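Local atomic coordinates of alkyl hydroperoxide reductase, C subunit (Enterococcus faecalis, PDB entry 5Y63), a protein that probably reduces hydrogen peroxide and organic hydroperoxides to water and alcohols as a thiol-specific peroxidase, working as a ring of five homodimers. Residues Q17-F22 and A116-V121; Y27-F32 and K102-M107; F48-D53 and V79-E84; A70-L75 and R161-S166. All blocks are in the same frame, centred on the assembly; numbering follows the deposited sequence.

Interaction 1 (Q17-F22 and A116-V121)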
# COMPACT_ATOMS: atom_id res chain seq x y z
N GLN A 17 -28.75 2.50 16.64
CA GLN A 17 -27.34 2.50 17.04
C GLN A 17 -27.24 2.76 18.54
O GLN A 17 -27.85 3.69 19.06
CB GLN A 17 -26.56 3.57 16.27
CG GLN A 17 -26.41 3.29 14.79
CD GLN A 17 -25.58 2.05 14.49
OE1 GLN A 17 -24.79 1.60 15.32
NE2 GLN A 17 -25.77 1.48 13.31
N LYS A 18 -26.47 1.91 19.22
CA LYS A 18 -26.27 2.02 20.66
C LYS A 18 -25.41 3.23 21.01
O LYS A 18 -24.51 3.59 20.26
CB LYS A 18 -25.59 0.75 21.20
CG LYS A 18 -26.52 -0.45 21.32
CD LYS A 18 -27.11 -0.56 22.72
CE LYS A 18 -28.18 -1.64 22.82
NZ LYS A 18 -27.87 -2.90 22.09
N LEU A 19 -25.69 3.85 22.16
CA LEU A 19 -24.83 4.91 22.68
C LEU A 19 -23.45 4.35 23.02
O LEU A 19 -23.33 3.30 23.66
CB LEU A 19 -25.43 5.53 23.95
CG LEU A 19 -26.70 6.36 23.82
CD1 LEU A 19 -27.12 6.85 25.20
CD2 LEU A 19 -26.51 7.54 22.88
N PHE A 20 -22.42 5.05 22.57
CA PHE A 20 -21.04 4.74 22.96
C PHE A 20 -20.79 4.99 24.46
O PHE A 20 -21.55 5.71 25.12
CB PHE A 20 -20.04 5.53 22.10
CG PHE A 20 -19.87 6.99 22.49
CD1 PHE A 20 -20.94 7.88 22.43
CD2 PHE A 20 -18.63 7.47 22.88
CE1 PHE A 20 -20.77 9.21 22.77
CE2 PHE A 20 -18.46 8.80 23.23
CZ PHE A 20 -19.53 9.68 23.17
N ASP A 21 -19.74 4.38 24.98
CA ASP A 21 -19.34 4.59 26.37
C ASP A 21 -18.72 5.97 26.50
O ASP A 21 -17.78 6.31 25.79
CB ASP A 21 -18.34 3.52 26.82
CG ASP A 21 -17.93 3.67 28.28
OD1 ASP A 21 -18.65 4.33 29.06
OD2 ASP A 21 -16.87 3.12 28.66
N PHE A 22 -19.26 6.77 27.42
CA PHE A 22 -18.78 8.13 27.62
C PHE A 22 -19.04 8.58 29.05
O PHE A 22 -19.87 8.01 29.76
CB PHE A 22 -19.47 9.10 26.65
CG PHE A 22 -20.82 9.59 27.11
CD1 PHE A 22 -20.92 10.73 27.89
CD2 PHE A 22 -21.98 8.90 26.77
CE1 PHE A 22 -22.16 11.18 28.33
CE2 PHE A 22 -23.21 9.35 27.21
CZ PHE A 22 -23.30 10.49 27.99
N ALA A 116 -21.29 15.58 20.43
CA ALA A 116 -21.64 16.21 19.16
C ALA A 116 -21.09 15.45 17.96
O ALA A 116 -21.77 15.30 16.94
CB ALA A 116 -21.16 17.65 19.14
N ARG A 117 -19.85 14.96 18.07
CA ARG A 117 -19.22 14.17 17.01
C ARG A 117 -19.82 12.77 16.88
O ARG A 117 -19.99 12.27 15.77
CB ARG A 117 -17.71 14.08 17.22
CG ARG A 117 -16.99 15.40 17.03
CD ARG A 117 -15.52 15.21 16.71
NE ARG A 117 -14.75 16.42 17.00
CZ ARG A 117 -14.23 16.74 18.19
NH1 ARG A 117 -13.55 17.87 18.32
NH2 ARG A 117 -14.37 15.93 19.24
N PHE A 118 -20.13 12.14 18.01
CA PHE A 118 -20.76 10.82 17.99
C PHE A 118 -22.11 10.88 17.30
O PHE A 118 -22.40 10.08 16.41
CB PHE A 118 -20.94 10.25 19.40
CG PHE A 118 -21.82 9.03 19.44
CD1 PHE A 118 -21.36 7.82 18.94
CD2 PHE A 118 -23.11 9.09 19.96
CE1 PHE A 118 -22.17 6.69 18.95
CE2 PHE A 118 -23.92 7.98 19.97
CZ PHE A 118 -23.45 6.77 19.47
N PHE A 119 -22.95 11.82 17.73
CA PHE A 119 -24.26 12.04 17.11
C PHE A 119 -24.15 12.70 15.73
O PHE A 119 -25.10 12.65 14.95
CB PHE A 119 -25.16 12.87 18.03
CG PHE A 119 -25.66 12.12 19.23
CD1 PHE A 119 -26.78 11.31 19.13
CD2 PHE A 119 -25.03 12.24 20.46
CE1 PHE A 119 -27.26 10.63 20.24
CE2 PHE A 119 -25.50 11.55 21.57
CZ PHE A 119 -26.62 10.75 21.46
N GLY A 120 -23.02 13.34 15.45
CA GLY A 120 -22.75 13.89 14.13
C GLY A 120 -23.45 15.22 13.90
O GLY A 120 -23.89 15.50 12.78
N VAL A 121 -23.52 16.05 14.94
CA VAL A 121 -24.26 17.31 14.88
C VAL A 121 -23.35 18.51 15.12
O VAL A 121 -23.83 19.61 15.40
CB VAL A 121 -25.44 17.31 15.88
CG1 VAL A 121 -26.44 16.22 15.51
CG2 VAL A 121 -24.96 17.13 17.32

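Interaction 2 (Y27-F32 and K102-M107)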
# COMPACT_ATOMS: atom_id res chain seq x y z
N TYR A 27 -24.57 20.07 34.69
CA TYR A 27 -25.11 21.04 35.63
C TYR A 27 -26.56 20.68 35.90
O TYR A 27 -27.36 20.59 34.96
CB TYR A 27 -25.00 22.45 35.06
CG TYR A 27 -25.62 23.52 35.93
CD1 TYR A 27 -24.99 23.94 37.10
CD2 TYR A 27 -26.84 24.11 35.59
CE1 TYR A 27 -25.56 24.92 37.90
CE2 TYR A 27 -27.41 25.09 36.38
CZ TYR A 27 -26.77 25.49 37.54
OH TYR A 27 -27.33 26.47 38.33
N HIS A 28 -26.89 20.46 37.17
CA HIS A 28 -28.18 19.89 37.54
C HIS A 28 -28.64 20.46 38.89
O HIS A 28 -28.03 20.17 39.92
CB HIS A 28 -28.05 18.37 37.63
CG HIS A 28 -29.36 17.64 37.55
ND1 HIS A 28 -29.44 16.27 37.43
CD2 HIS A 28 -30.64 18.10 37.56
CE1 HIS A 28 -30.71 15.91 37.38
NE2 HIS A 28 -31.46 17.00 37.45
N ASP A 29 -29.70 21.26 38.86
CA ASP A 29 -30.24 21.89 40.07
C ASP A 29 -29.15 22.60 40.88
O ASP A 29 -28.88 22.24 42.02
CB ASP A 29 -30.97 20.86 40.94
CG ASP A 29 -32.33 20.49 40.39
OD1 ASP A 29 -33.23 21.35 40.40
OD2 ASP A 29 -32.50 19.33 39.96
N GLY A 30 -28.52 23.58 40.26
CA GLY A 30 -27.57 24.45 40.95
C GLY A 30 -26.25 23.84 41.39
O GLY A 30 -25.51 24.48 42.14
N GLU A 31 -25.94 22.63 40.93
CA GLU A 31 -24.68 21.97 41.30
C GLU A 31 -24.17 21.00 40.23
O GLU A 31 -24.93 20.52 39.39
CB GLU A 31 -24.81 21.27 42.65
CG GLU A 31 -25.88 20.19 42.74
CD GLU A 31 -25.96 19.56 44.12
OE1 GLU A 31 -26.08 18.32 44.21
OE2 GLU A 31 -25.90 20.30 45.13
N PHE A 32 -22.87 20.72 40.30
CA PHE A 32 -22.18 19.91 39.30
C PHE A 32 -22.26 18.42 39.60
O PHE A 32 -22.20 18.01 40.76
CB PHE A 32 -20.71 20.32 39.20
CG PHE A 32 -20.49 21.79 38.94
CD1 PHE A 32 -21.11 22.41 37.86
CD2 PHE A 32 -19.66 22.54 39.76
CE1 PHE A 32 -20.91 23.76 37.61
CE2 PHE A 32 -19.46 23.89 39.52
CZ PHE A 32 -20.08 24.50 38.44
N LYS A 102 -34.76 28.25 35.78
CA LYS A 102 -35.94 27.40 35.97
C LYS A 102 -35.73 25.95 35.53
O LYS A 102 -36.51 25.08 35.91
CB LYS A 102 -37.15 27.99 35.23
CG LYS A 102 -37.76 29.22 35.88
CD LYS A 102 -38.90 29.78 35.04
CE LYS A 102 -39.48 31.04 35.65
NZ LYS A 102 -40.58 31.61 34.82
N ILE A 103 -34.69 25.69 34.73
CA ILE A 103 -34.44 24.35 34.19
C ILE A 103 -34.06 23.36 35.29
O ILE A 103 -33.03 23.52 35.96
CB ILE A 103 -33.32 24.37 33.12
CG1 ILE A 103 -33.78 25.14 31.89
CG2 ILE A 103 -32.93 22.95 32.73
CD1 ILE A 103 -32.68 25.42 30.89
N LYS A 104 -34.88 22.33 35.45
CA LYS A 104 -34.64 21.29 36.45
C LYS A 104 -33.87 20.10 35.89
O LYS A 104 -33.31 19.32 36.65
CB LYS A 104 -35.98 20.80 37.03
CG LYS A 104 -36.70 21.83 37.89
CD LYS A 104 -35.97 22.08 39.21
CE LYS A 104 -36.78 22.95 40.16
NZ LYS A 104 -36.20 22.95 41.53
N TYR A 105 -33.85 19.95 34.56
CA TYR A 105 -33.17 18.82 33.93
C TYR A 105 -31.65 19.03 33.87
O TYR A 105 -31.18 20.17 33.99
CB TYR A 105 -33.75 18.50 32.53
CG TYR A 105 -33.89 19.66 31.56
CD1 TYR A 105 -32.80 20.12 30.82
CD2 TYR A 105 -35.13 20.27 31.35
CE1 TYR A 105 -32.93 21.16 29.92
CE2 TYR A 105 -35.27 21.31 30.45
CZ TYR A 105 -34.17 21.76 29.74
OH TYR A 105 -34.31 22.80 28.85
N PRO A 106 -30.87 17.94 33.71
CA PRO A 106 -29.41 18.05 33.66
C PRO A 106 -28.89 18.64 32.35
O PRO A 106 -29.25 18.17 31.27
CB PRO A 106 -28.94 16.60 33.83
CG PRO A 106 -30.08 15.77 33.38
CD PRO A 106 -31.31 16.53 33.76
N MET A 107 -28.04 19.66 32.47
CA MET A 107 -27.41 20.29 31.31
C MET A 107 -26.00 19.74 31.12
O MET A 107 -25.08 20.09 31.86
CB MET A 107 -27.35 21.80 31.52
CG MET A 107 -28.69 22.44 31.84
SD MET A 107 -28.54 24.23 32.00
CE MET A 107 -28.39 24.72 30.29

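Interaction 3 (F48-D53 and V79-E84)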
# COMPACT_ATOMS: atom_id res chain seq x y z
N PHE A 48 -30.81 16.97 23.82
CA PHE A 48 -31.27 18.23 23.24
C PHE A 48 -30.08 19.14 22.96
O PHE A 48 -29.69 19.96 23.80
CB PHE A 48 -32.28 18.90 24.18
CG PHE A 48 -33.07 20.00 23.54
CD1 PHE A 48 -34.22 19.71 22.82
CD2 PHE A 48 -32.67 21.33 23.64
CE1 PHE A 48 -34.96 20.71 22.23
CE2 PHE A 48 -33.41 22.34 23.05
CZ PHE A 48 -34.55 22.03 22.34
N PHE A 49 -29.50 18.98 21.78
CA PHE A 49 -28.35 19.78 21.37
C PHE A 49 -28.77 21.20 21.03
O PHE A 49 -29.83 21.41 20.44
CB PHE A 49 -27.67 19.15 20.15
CG PHE A 49 -26.87 17.92 20.47
CD1 PHE A 49 -27.46 16.67 20.44
CD2 PHE A 49 -25.53 18.03 20.78
CE1 PHE A 49 -26.72 15.54 20.72
CE2 PHE A 49 -24.78 16.90 21.07
CZ PHE A 49 -25.38 15.66 21.04
N TYR A 50 -27.93 22.17 21.39
CA TYR A 50 -28.17 23.57 21.03
C TYR A 50 -26.83 24.31 20.87
O TYR A 50 -25.84 23.93 21.49
CB TYR A 50 -29.06 24.25 22.08
CG TYR A 50 -28.40 24.39 23.44
CD1 TYR A 50 -28.36 23.33 24.32
CD2 TYR A 50 -27.81 25.59 23.82
CE1 TYR A 50 -27.75 23.45 25.56
CE2 TYR A 50 -27.20 25.72 25.05
CZ TYR A 50 -27.17 24.65 25.92
OH TYR A 50 -26.57 24.77 27.15
N PRO A 51 -26.80 25.37 20.04
CA PRO A 51 -25.53 25.99 19.64
C PRO A 51 -24.70 26.64 20.75
O PRO A 51 -23.53 26.28 20.91
CB PRO A 51 -25.95 27.05 18.61
CG PRO A 51 -27.30 26.62 18.14
CD PRO A 51 -27.94 25.98 19.33
N ALA A 52 -25.27 27.58 21.49
CA ALA A 52 -24.47 28.39 22.41
C ALA A 52 -25.24 28.91 23.62
O ALA A 52 -26.42 29.27 23.53
CB ALA A 52 -23.85 29.56 21.66
N ASP A 53 -24.55 28.97 24.76
CA ASP A 53 -25.07 29.65 25.95
C ASP A 53 -25.01 31.16 25.74
O ASP A 53 -24.34 31.65 24.83
CB ASP A 53 -24.26 29.26 27.19
CG ASP A 53 -24.49 27.82 27.61
OD1 ASP A 53 -24.86 27.00 26.76
OD2 ASP A 53 -24.30 27.51 28.80
N VAL A 79 -34.27 14.21 30.33
CA VAL A 79 -33.86 15.18 29.31
C VAL A 79 -32.41 15.59 29.56
O VAL A 79 -32.05 15.97 30.67
CB VAL A 79 -34.76 16.43 29.34
CG1 VAL A 79 -34.31 17.46 28.31
CG2 VAL A 79 -36.22 16.05 29.10
N TYR A 80 -31.58 15.53 28.52
CA TYR A 80 -30.18 15.94 28.60
C TYR A 80 -29.88 17.01 27.55
O TYR A 80 -29.68 16.69 26.38
CB TYR A 80 -29.26 14.74 28.40
CG TYR A 80 -29.52 13.59 29.35
CD1 TYR A 80 -28.90 13.54 30.60
CD2 TYR A 80 -30.37 12.55 29.00
CE1 TYR A 80 -29.13 12.49 31.47
CE2 TYR A 80 -30.61 11.50 29.86
CZ TYR A 80 -29.99 11.47 31.10
OH TYR A 80 -30.22 10.42 31.96
N SER A 81 -29.85 18.28 27.96
CA SER A 81 -29.48 19.36 27.04
C SER A 81 -27.96 19.36 26.86
O SER A 81 -27.21 19.25 27.84
CB SER A 81 -29.96 20.72 27.55
OG SER A 81 -29.14 21.22 28.59
N VAL A 82 -27.52 19.47 25.62
CA VAL A 82 -26.11 19.36 25.29
C VAL A 82 -25.64 20.59 24.51
O VAL A 82 -26.31 21.07 23.60
CB VAL A 82 -25.81 18.10 24.45
CG1 VAL A 82 -24.32 17.79 24.47
CG2 VAL A 82 -26.60 16.91 24.97
N SER A 83 -24.48 21.11 24.91
CA SER A 83 -23.84 22.21 24.22
C SER A 83 -22.33 22.02 24.31
O SER A 83 -21.84 21.27 25.15
CB SER A 83 -24.27 23.54 24.85
OG SER A 83 -23.29 24.56 24.71
N GLU A 84 -21.59 22.70 23.44
CA GLU A 84 -20.13 22.63 23.46
C GLU A 84 -19.53 23.55 24.53
O GLU A 84 -18.32 23.70 24.61
CB GLU A 84 -19.56 22.98 22.08
CG GLU A 84 -20.04 22.07 20.96
CD GLU A 84 -19.63 20.62 21.16
OE1 GLU A 84 -18.47 20.29 20.87
OE2 GLU A 84 -20.48 19.81 21.58
O HOH W 1 -26.43 22.14 28.26
O HOH W 2 -23.01 23.57 20.90

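Interaction 4 (A70-L75 and R161-S166)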
# COMPACT_ATOMS: atom_id res chain seq x y z
N ALA A 70 -42.01 17.86 33.13
CA ALA A 70 -42.84 17.10 34.06
C ALA A 70 -43.63 16.01 33.33
O ALA A 70 -43.75 14.89 33.83
CB ALA A 70 -43.79 18.03 34.80
N HIS A 71 -44.15 16.34 32.16
CA HIS A 71 -44.87 15.37 31.33
C HIS A 71 -43.94 14.28 30.79
O HIS A 71 -44.33 13.12 30.67
CB HIS A 71 -45.60 16.09 30.19
CG HIS A 71 -46.39 15.17 29.30
ND1 HIS A 71 -47.02 14.03 29.77
CD2 HIS A 71 -46.67 15.24 27.98
CE1 HIS A 71 -47.64 13.44 28.76
NE2 HIS A 71 -47.45 14.15 27.67
N LEU A 72 -42.70 14.66 30.46
CA LEU A 72 -41.68 13.70 30.03
C LEU A 72 -41.25 12.80 31.19
O LEU A 72 -41.11 11.59 31.02
CB LEU A 72 -40.47 14.42 29.44
CG LEU A 72 -40.70 15.04 28.06
CD1 LEU A 72 -39.70 16.14 27.77
CD2 LEU A 72 -40.67 13.97 26.97
N GLN A 73 -41.05 13.40 32.36
CA GLN A 73 -40.81 12.66 33.60
C GLN A 73 -41.89 11.60 33.82
O GLN A 73 -41.59 10.45 34.15
CB GLN A 73 -40.78 13.60 34.81
CG GLN A 73 -39.47 14.34 35.01
CD GLN A 73 -38.44 13.49 35.73
OE1 GLN A 73 -37.90 12.53 35.17
NE2 GLN A 73 -38.15 13.84 36.98
N GLU A 74 -43.15 12.00 33.61
CA GLU A 74 -44.29 11.10 33.75
C GLU A 74 -44.20 9.91 32.78
O GLU A 74 -44.63 8.81 33.12
CB GLU A 74 -45.60 11.86 33.51
CG GLU A 74 -46.85 11.18 34.05
CD GLU A 74 -46.97 11.26 35.56
OE1 GLU A 74 -46.67 12.33 36.14
OE2 GLU A 74 -47.38 10.25 36.18
N LEU A 75 -43.65 10.15 31.60
CA LEU A 75 -43.44 9.11 30.59
C LEU A 75 -42.13 8.32 30.78
O LEU A 75 -41.68 7.63 29.86
CB LEU A 75 -43.48 9.72 29.18
CG LEU A 75 -44.82 10.33 28.75
CD1 LEU A 75 -44.64 11.29 27.59
CD2 LEU A 75 -45.81 9.24 28.39
N ARG A 161 -44.46 14.23 21.25
CA ARG A 161 -45.30 13.33 20.45
C ARG A 161 -44.49 12.16 19.90
O ARG A 161 -44.93 11.02 19.97
CB ARG A 161 -45.96 14.08 19.29
CG ARG A 161 -47.05 13.28 18.60
CD ARG A 161 -47.48 13.90 17.28
NE ARG A 161 -46.41 13.87 16.27
CZ ARG A 161 -46.04 12.79 15.59
NH1 ARG A 161 -46.63 11.61 15.78
NH2 ARG A 161 -45.06 12.88 14.70
N LYS A 162 -43.32 12.46 19.34
CA LYS A 162 -42.44 11.42 18.81
C LYS A 162 -42.07 10.37 19.86
O LYS A 162 -42.00 9.18 19.55
CB LYS A 162 -41.16 12.04 18.24
CG LYS A 162 -41.34 12.76 16.92
CD LYS A 162 -39.99 13.11 16.31
CE LYS A 162 -40.13 13.70 14.92
NZ LYS A 162 -38.80 13.89 14.29
N LEU A 163 -41.82 10.83 21.08
CA LEU A 163 -41.45 9.94 22.17
C LEU A 163 -42.60 9.01 22.55
O LEU A 163 -42.39 7.81 22.74
CB LEU A 163 -40.99 10.74 23.39
CG LEU A 163 -40.58 9.87 24.59
CD1 LEU A 163 -39.20 10.26 25.10
CD2 LEU A 163 -41.61 9.94 25.71
N GLU A 164 -43.80 9.57 22.67
CA GLU A 164 -44.99 8.77 22.93
C GLU A 164 -45.24 7.80 21.78
O GLU A 164 -45.55 6.64 22.01
CB GLU A 164 -46.21 9.67 23.15
CG GLU A 164 -46.18 10.46 24.45
CD GLU A 164 -47.48 11.19 24.73
OE1 GLU A 164 -48.54 10.76 24.24
OE2 GLU A 164 -47.44 12.21 25.45
N ALA A 165 -45.09 8.29 20.55
CA ALA A 165 -45.26 7.47 19.35
C ALA A 165 -44.27 6.30 19.31
O ALA A 165 -44.64 5.19 18.94
CB ALA A 165 -45.12 8.31 18.10
N SER A 166 -43.02 6.57 19.70
CA SER A 166 -41.99 5.53 19.72
C SER A 166 -42.20 4.55 20.88
O SER A 166 -41.95 3.35 20.73
CB SER A 166 -40.60 6.16 19.81
OG SER A 166 -40.48 6.97 20.96

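Interaction 1 (Q17-F22 and A116-V121)
Phe20 and Leu19, in the loop that precedes strand 23-28, pack against Phe118 and Phe119 at the C-terminal end of helix 114-119, an apolar contact near the surface of the subunit. No hydrogen bond crosses it. Phe118 carries most of it: its CG lies anti to the backbone N (chi1 169°), and one face of its ring receives Phe20. Phe20 CD1 comes within 3.3 Å of Phe118 CG, offset toward the rim. The two side chains run antiparallel past one another, with ring centroids 4.5 Å apart and planes at 34°, an oblique aromatic pairing. At the edge of the Phe118 ring sits a backbone group, Lys18 O, 3.4 Å from Phe118 CZ. Leu19 reaches across with one methyl, CD2, which lies 3.9 Å from Phe118 CE2 and 3.5 Å from Phe119 CZ, bridging the two neighbouring rings.

Phe119 leads inward to an aromatic group formed with Phe47, Phe49 and Phe134. Within the loop, Phe20 O and Phe22 N both hydrogen-bond to Thr37 OG1, tying it to the start of helix 37-40. The helix itself stops just after the two aromatic residues: Gly120 has positive phi, and Val121 N returns to Ala116 O at 2.8 Å. This is the Schellman motif of a helix C-terminus, here with an extended N-terminal loop laid against its last turn.

Interaction 2 (Y27-F32 and K102-M107)
Tyr27 O accepts the backbone N-H of Met107 in a nearly straight bond, 2.7 Å from Met107 N with 176° at the hydrogen. The same oxygen has Pro106 CA as a weaker C-H neighbour at 3.5 Å. Tyr27 N returns a bond to Met107 O at 2.9 Å, making Tyr27 and Met107 an antiparallel hydrogen-bonded pair. Their side chains leave on the same face of the sheet and run side by side. Met107 SD lies at the edge of the Tyr27 ring, 4.0 Å from Tyr27 CD2, a Met-aromatic contact; the tyrosine ring also packs on His90, Lys91 and Ala94 of helix 87-96.

Next to this pair, with Pro106 just before Met107 and His28 just after Tyr27, the proline lies over one face of the imidazole. Its CD stands 3.9 Å from the His28 ring centroid, offset toward the rim, in a CH-pi contact. At the tip of the turn Asp29 and Lys104 cross at about a right angle. The lysine chain bends at chi2 (-70°), and a rather long salt bridge joins Asp29 OD1 to Lys104 NZ at 3.6 Å. His28 N bonds to Glu31 O across Asp29 and Gly30, both with positive phi.

The side chain of Met107 comes to about 8 Å from that of Cys58, the predicted peroxidatic cysteine. Segment 27-32 holds the tight two-residue turn of the beta-hairpin 23-28/31-36, whose strand 23-28 pairs antiparallel with the short strand 107-109 of the thioredoxin-like sheet.

Interaction 3 (F48-D53 and V79-E84)
Val82 CB sits over one face of the Phe49 ring, and Ser83 CB over one face of the Tyr50 ring, each offset toward the rim. The distances to the ring centroids are 3.9 Å from Val82 CB to Phe49 and 3.6 Å from Ser83 CB to Tyr50, both CH-pi contacts. Phe48 O, Ala52 O and a water lie in plane at the edge of the Tyr50 ring. Tyr50 CG stands between the backbone N and the carbonyl carbon (chi1 67°), the ring lying across Ser83.

Its hydroxyl is gripped twice. Tyr50 OH donates to Asp53 OD1 at 2.8 Å, on the syn side of the carboxylate, and receives a hydrogen bond from the edge water at 2.9 Å. That water is also bonded to Ser81 OG at 2.9 Å, relaying the tyrosine to the neighbouring strand. Asp53 OD2 is taken by His90 ND1, and Ser83 OG by Asp85 N. A second water links Pro51 O to Glu84 N where the segments leave the sheet.

The two strands themselves pair in parallel. Phe48 N bonds to Tyr80 O at 2.8 Å, Val82 N to Phe48 O at 2.9 Å, and Tyr50 N to Val82 O at 3.0 Å.

Phe49 and Val82 share one sheet face, where Phe49 packs on Phe119 and Val121. Phe48 and Ser81 share the other, under helix 58-67, where Pro51 touches the predicted peroxidatic Cys58. Strand 44-49 also pairs with 128-136, and strand 77-83 with 107-109, placing this beta-alpha-beta unit inside the sheet.

Interaction 4 (A70-L75 and R161-S166)
Two helices packed on the same face of the central sheet, 69-74 and 156-171, meet here through His71, Leu72 and Leu75 on one side and Leu163 and Glu164 on the other. Toward the solvent the link is polar. His71 NE2 donates to Glu164 OE2 over 2.9 Å, with a bent angle of 131° at the hydrogen. The carboxylate oxygen is met nearly along its C-O axis but stands 30° out of the imidazole plane, and the ring and carboxylate planes are almost perpendicular at 89°. Such a neighbour would probably make protonation of the histidine easier.

Leu75 lies close to this bond. Its CD1 is 3.8 Å above one face of the His71 ring, offset toward the rim, and 3.6 Å from Glu164 CG, touching both partners at once. Leu75 lies crosswise to the glutamate chain, which is extended beyond CG and so carries its carboxylate out to the histidine.

Deeper in, Leu163 takes over. Its CD2 meets Leu75 CD1 at 3.8 Å and, more loosely, Leu72 CD2 at 4.3 Å. These leucines continue onto the sheet: Leu72 rests on Ile46 and Val79, Leu163 on Ile46, Ile135 and Cys77. Leu75 O, just past the end of helix 69-74, bonds to Gln167 NE2. Elsewhere on helix 156-171, Lys162 forms a salt bridge with Glu146 of another subunit.

A small leucine cluster flanked by a His-carboxylate hydrogen bond thus joins two helices that cover one face of the thioredoxin-like sheet.

How the interactions relate
Interaction 3 is the buried core of the set, with strand-to-strand backbone bonds, ring faces covered by aliphatic carbons in CH-pi contacts, and bound water. Interaction 2 continues outward on the same sheet: Met107 CA lies 3.4 Å from Ser81 OG, and the chemistry of interaction 2 shifts from backbone pairing to an exposed ion pair. Interactions 1 and 4 pack outer elements onto the core. Interaction 1 has no hydrogen bond across its segments, is chiefly aromatic and aliphatic packing, and reaches interaction 3 through Phe119 and Phe49; interaction 4 combines leucines with one polar bond and touches interaction 3 where Leu72 meets Val79. Interactions 1 and 4 themselves stay about 13 Å apart at their nearest atoms.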